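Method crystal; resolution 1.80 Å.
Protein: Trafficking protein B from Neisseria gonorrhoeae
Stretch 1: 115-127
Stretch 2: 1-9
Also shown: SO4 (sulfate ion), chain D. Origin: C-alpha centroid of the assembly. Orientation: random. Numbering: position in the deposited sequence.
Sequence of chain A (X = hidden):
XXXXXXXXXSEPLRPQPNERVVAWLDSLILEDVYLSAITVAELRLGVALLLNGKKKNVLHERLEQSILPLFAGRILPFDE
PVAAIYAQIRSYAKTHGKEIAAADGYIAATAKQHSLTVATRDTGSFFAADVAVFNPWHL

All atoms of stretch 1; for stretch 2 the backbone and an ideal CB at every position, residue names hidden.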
# COMPACT_ATOMS: atom_id res chain seq x y z
N SER A 115 17.15 -3.39 1.76
CA SER A 115 18.15 -3.65 2.80
C SER A 115 18.24 -2.52 3.82
O SER A 115 19.33 -2.11 4.22
CB SER A 115 19.53 -3.85 2.16
OG SER A 115 19.52 -4.98 1.32
N LEU A 116 17.08 -2.03 4.25
CA LEU A 116 17.04 -0.95 5.22
C LEU A 116 16.60 -1.40 6.60
O LEU A 116 15.91 -2.40 6.73
CB LEU A 116 16.04 0.11 4.76
CG LEU A 116 16.24 0.52 3.30
CD1 LEU A 116 15.11 1.47 2.88
CD2 LEU A 116 17.58 1.22 3.15
N THR A 117 16.99 -0.62 7.61
CA THR A 117 16.57 -0.88 8.98
C THR A 117 15.37 0.04 9.21
O THR A 117 15.44 1.23 8.90
CB THR A 117 17.63 -0.47 10.00
OG1 THR A 117 18.80 -1.28 9.83
CG2 THR A 117 17.10 -0.65 11.41
N VAL A 118 14.29 -0.51 9.74
CA VAL A 118 13.09 0.29 10.00
C VAL A 118 13.20 0.99 11.35
O VAL A 118 13.53 0.35 12.36
CB VAL A 118 11.82 -0.60 10.04
CG1 VAL A 118 10.60 0.26 10.42
CG2 VAL A 118 11.59 -1.25 8.67
N ALA A 119 12.96 2.30 11.37
CA ALA A 119 12.98 3.05 12.63
C ALA A 119 11.50 3.19 12.99
O ALA A 119 10.71 3.77 12.23
CB ALA A 119 13.60 4.44 12.40
N THR A 120 11.12 2.67 14.16
CA THR A 120 9.71 2.71 14.59
C THR A 120 9.56 2.50 16.08
O THR A 120 10.41 1.89 16.72
CB THR A 120 8.91 1.60 13.90
OG1 THR A 120 7.55 1.64 14.36
CG2 THR A 120 9.51 0.24 14.23
N ARG A 121 8.46 3.01 16.64
CA ARG A 121 8.20 2.86 18.07
C ARG A 121 7.63 1.46 18.34
O ARG A 121 7.85 0.89 19.41
CB ARG A 121 7.20 3.91 18.53
CG ARG A 121 7.05 3.97 20.05
CD ARG A 121 6.12 5.09 20.47
NE ARG A 121 6.25 5.38 21.90
CZ ARG A 121 5.59 6.36 22.53
NH1 ARG A 121 4.76 7.14 21.85
NH2 ARG A 121 5.78 6.55 23.83
N ASP A 122 6.89 0.94 17.37
CA ASP A 122 6.25 -0.38 17.45
C ASP A 122 7.05 -1.41 16.67
O ASP A 122 6.78 -1.64 15.48
CB ASP A 122 4.83 -0.31 16.89
CG ASP A 122 3.92 0.58 17.71
OD1 ASP A 122 2.82 0.90 17.22
OD2 ASP A 122 4.30 0.96 18.85
N THR A 123 8.00 -2.05 17.33
CA THR A 123 8.87 -3.04 16.71
C THR A 123 8.27 -4.43 16.53
O THR A 123 8.79 -5.24 15.76
CB THR A 123 10.18 -3.17 17.51
OG1 THR A 123 9.88 -3.66 18.83
CG2 THR A 123 10.86 -1.81 17.63
N GLY A 124 7.16 -4.69 17.21
CA GLY A 124 6.51 -5.99 17.14
C GLY A 124 6.38 -6.64 15.77
O GLY A 124 6.98 -7.68 15.50
N SER A 125 5.59 -6.03 14.90
CA SER A 125 5.37 -6.59 13.57
C SER A 125 6.65 -6.76 12.75
O SER A 125 6.78 -7.72 11.99
CB SER A 125 4.39 -5.72 12.78
OG SER A 125 3.23 -5.45 13.54
N PHE A 126 7.59 -5.84 12.91
CA PHE A 126 8.81 -5.92 12.13
C PHE A 126 9.73 -7.04 12.56
O PHE A 126 10.47 -7.60 11.75
CB PHE A 126 9.51 -4.56 12.15
CG PHE A 126 8.66 -3.45 11.61
CD1 PHE A 126 7.89 -2.67 12.46
CD2 PHE A 126 8.58 -3.23 10.23
CE1 PHE A 126 7.04 -1.68 11.96
CE2 PHE A 126 7.73 -2.24 9.71
CZ PHE A 126 6.96 -1.46 10.58
N PHE A 127 9.69 -7.39 13.84
CA PHE A 127 10.51 -8.49 14.32
C PHE A 127 10.00 -9.76 13.66
O PHE A 127 10.78 -10.60 13.21
CB PHE A 127 10.42 -8.60 15.84
CG PHE A 127 11.39 -7.71 16.56
CD1 PHE A 127 12.74 -7.73 16.24
CD2 PHE A 127 10.96 -6.89 17.60
CE1 PHE A 127 13.65 -6.95 16.93
CE2 PHE A 127 11.87 -6.10 18.31
CZ PHE A 127 13.21 -6.14 17.97
N UNK A 1 21.39 1.85 6.43
CA UNK A 1 20.43 2.79 5.77
C UNK A 1 19.15 2.64 6.59
O UNK A 1 18.88 1.57 7.13
CB UNK A 1 20.20 2.48 4.29
N UNK A 2 18.37 3.72 6.68
CA UNK A 2 17.15 3.74 7.48
C UNK A 2 15.87 4.05 6.70
O UNK A 2 15.88 4.87 5.78
CB UNK A 2 17.31 4.77 8.60
N UNK A 3 14.78 3.38 7.09
CA UNK A 3 13.45 3.62 6.52
C UNK A 3 12.65 4.13 7.72
O UNK A 3 12.40 3.38 8.67
CB UNK A 3 12.83 2.38 5.88
N UNK A 4 12.27 5.40 7.72
CA UNK A 4 11.52 5.96 8.85
C UNK A 4 10.04 5.63 8.78
O UNK A 4 9.41 5.93 7.78
CB UNK A 4 11.70 7.48 8.90
N UNK A 5 9.50 5.05 9.85
CA UNK A 5 8.07 4.68 9.94
C UNK A 5 7.34 5.97 10.31
O UNK A 5 7.94 6.91 10.84
CB UNK A 5 7.82 3.57 10.96
N UNK A 6 6.03 6.01 10.07
CA UNK A 6 5.25 7.20 10.36
C UNK A 6 5.35 7.75 11.79
O UNK A 6 5.42 8.96 11.98
CB UNK A 6 3.78 6.90 10.06
N UNK A 7 5.37 6.86 12.78
CA UNK A 7 5.40 7.33 14.16
C UNK A 7 6.69 8.02 14.56
O UNK A 7 6.72 8.77 15.53
CB UNK A 7 5.16 6.15 15.10
N UNK A 8 7.76 7.78 13.81
CA UNK A 8 9.05 8.41 14.11
C UNK A 8 9.14 9.79 13.46
O UNK A 8 9.45 10.77 14.12
CB UNK A 8 10.20 7.53 13.63
N UNK A 9 8.84 9.88 12.17
CA UNK A 9 8.92 11.18 11.52
C UNK A 9 7.87 12.14 12.10
O UNK A 9 8.08 13.35 12.09
CB UNK A 9 8.73 11.03 10.01
S SO4 D . 3.43 9.30 24.69
O1 SO4 D . 2.14 9.73 24.36
O2 SO4 D . 3.48 7.87 25.08
O3 SO4 D . 3.99 9.95 25.80
O4 SO4 D . 4.25 9.29 23.54

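Two parallel strands set the frame: the backbone of positions 2-4 runs beside 117-119, so CB directions alternate between the two faces of the sheet.

Position 1 points sideways, its ideal CB tightly placed 3.1 Å from CD2 of L116. A flexible apolar chain would suit, as would others able to turn outward. It is M1: its CB packs on L116 and the end leads away, while its O accepts a hydrogen bond from N of T117 (2.9 Å).

At position 2 the CB joins the face carrying T117 and A119, where a methyl and a threonine side chain offer an apolar surface. Beta-branched residues favour such extended angles; valine, isoleucine or threonine would all fit. I2 is found, with CG2 4.0 Å from CB of A119 and CD1 3.6 Å from CB of T117.

Position 3 turns to the opposite face, with V118, and its ideal CB lies 3.9 Å from CD1 of L116. Any medium apolar side chain is plausible. L3 places its CB against that methyl, and its backbone bonds both ways: N to O of T117 (2.9 Å) and O from N of A119 (3.0 Å).

Position 4 returns to the face of A119, whose small side chain leaves room for a branched apolar neighbour. L4 touches A119 lightly, its CD2 3.8 Å from CB of A119; most of the side chain lies beyond stretch 1.

Position 5 ends the strand pairing and precedes a helix, its CB pointing toward stretch 1. The hydroxyl of T120 invites a polar partner; aspartate, asparagine or serine would be reasonable. D5 accepts a hydrogen bond at OD2 from OG1 of T120 (2.8 Å). Its N also donates to O of A119 (3.0 Å), completing the last bridge of the ladder, the one that pairs A119 with L4; the side chain makes no capping bond.

Position 6 points away with helical angles, so stretch 1 hardly constrains it. T6 is present, its hydroxyl bonded elsewhere in the structure.

Position 7 again points toward stretch 1, where the N of R121 is a free donor and OG1 of T120 lies within reach of a short polar chain. Asparagine or aspartate could supply an acceptor. N7 does so: OD1 receives N of R121 at 2.8 Å, tying the turn after the strand to the new helix, and ND2 lies 2.9 Å from OG1 of T120.

Position 8 faces the backbone at 119-120, with its ideal CB 4.0 Å from O of A119; a compact apolar residue suits. V8 lays CG2 3.6 Å from CA of T120.

Position 9 is out of reach, leaving the choice open; it is I9.

Stretch 2 1-9: MILLDTNVI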
# COMPACT_ATOMS: atom_id res chain seq x y z
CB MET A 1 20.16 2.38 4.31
CG MET A 1 21.36 2.31 3.37
SD MET A 1 21.86 3.88 2.65
CE MET A 1 23.25 4.24 3.68
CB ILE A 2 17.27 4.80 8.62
CG1 ILE A 2 18.24 4.31 9.70
CG2 ILE A 2 15.90 5.10 9.24
CD1 ILE A 2 17.75 3.10 10.46
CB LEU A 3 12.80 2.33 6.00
CG LEU A 3 11.45 2.57 5.27
CD1 LEU A 3 11.69 3.39 4.00
CD2 LEU A 3 10.79 1.23 4.93
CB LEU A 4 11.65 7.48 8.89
CG LEU A 4 13.00 8.17 9.08
CD1 LEU A 4 12.76 9.68 9.06
CD2 LEU A 4 13.64 7.72 10.39
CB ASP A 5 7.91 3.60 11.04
CG ASP A 5 6.56 2.85 10.98
OD1 ASP A 5 5.90 2.83 9.92
OD2 ASP A 5 6.18 2.25 12.02
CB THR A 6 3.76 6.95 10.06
OG1 THR A 6 3.64 6.50 8.71
CG2 THR A 6 2.95 8.21 10.25
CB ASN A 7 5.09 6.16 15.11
CG ASN A 7 6.11 5.04 15.00
OD1 ASN A 7 7.28 5.21 15.31
ND2 ASN A 7 5.65 3.87 14.56
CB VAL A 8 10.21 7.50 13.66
CG1 VAL A 8 11.54 8.22 13.80
CG2 VAL A 8 10.22 6.24 14.52
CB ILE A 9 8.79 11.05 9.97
CG1 ILE A 9 8.99 12.43 9.32
CG2 ILE A 9 7.46 10.43 9.59
CD1 ILE A 9 8.99 12.41 7.81
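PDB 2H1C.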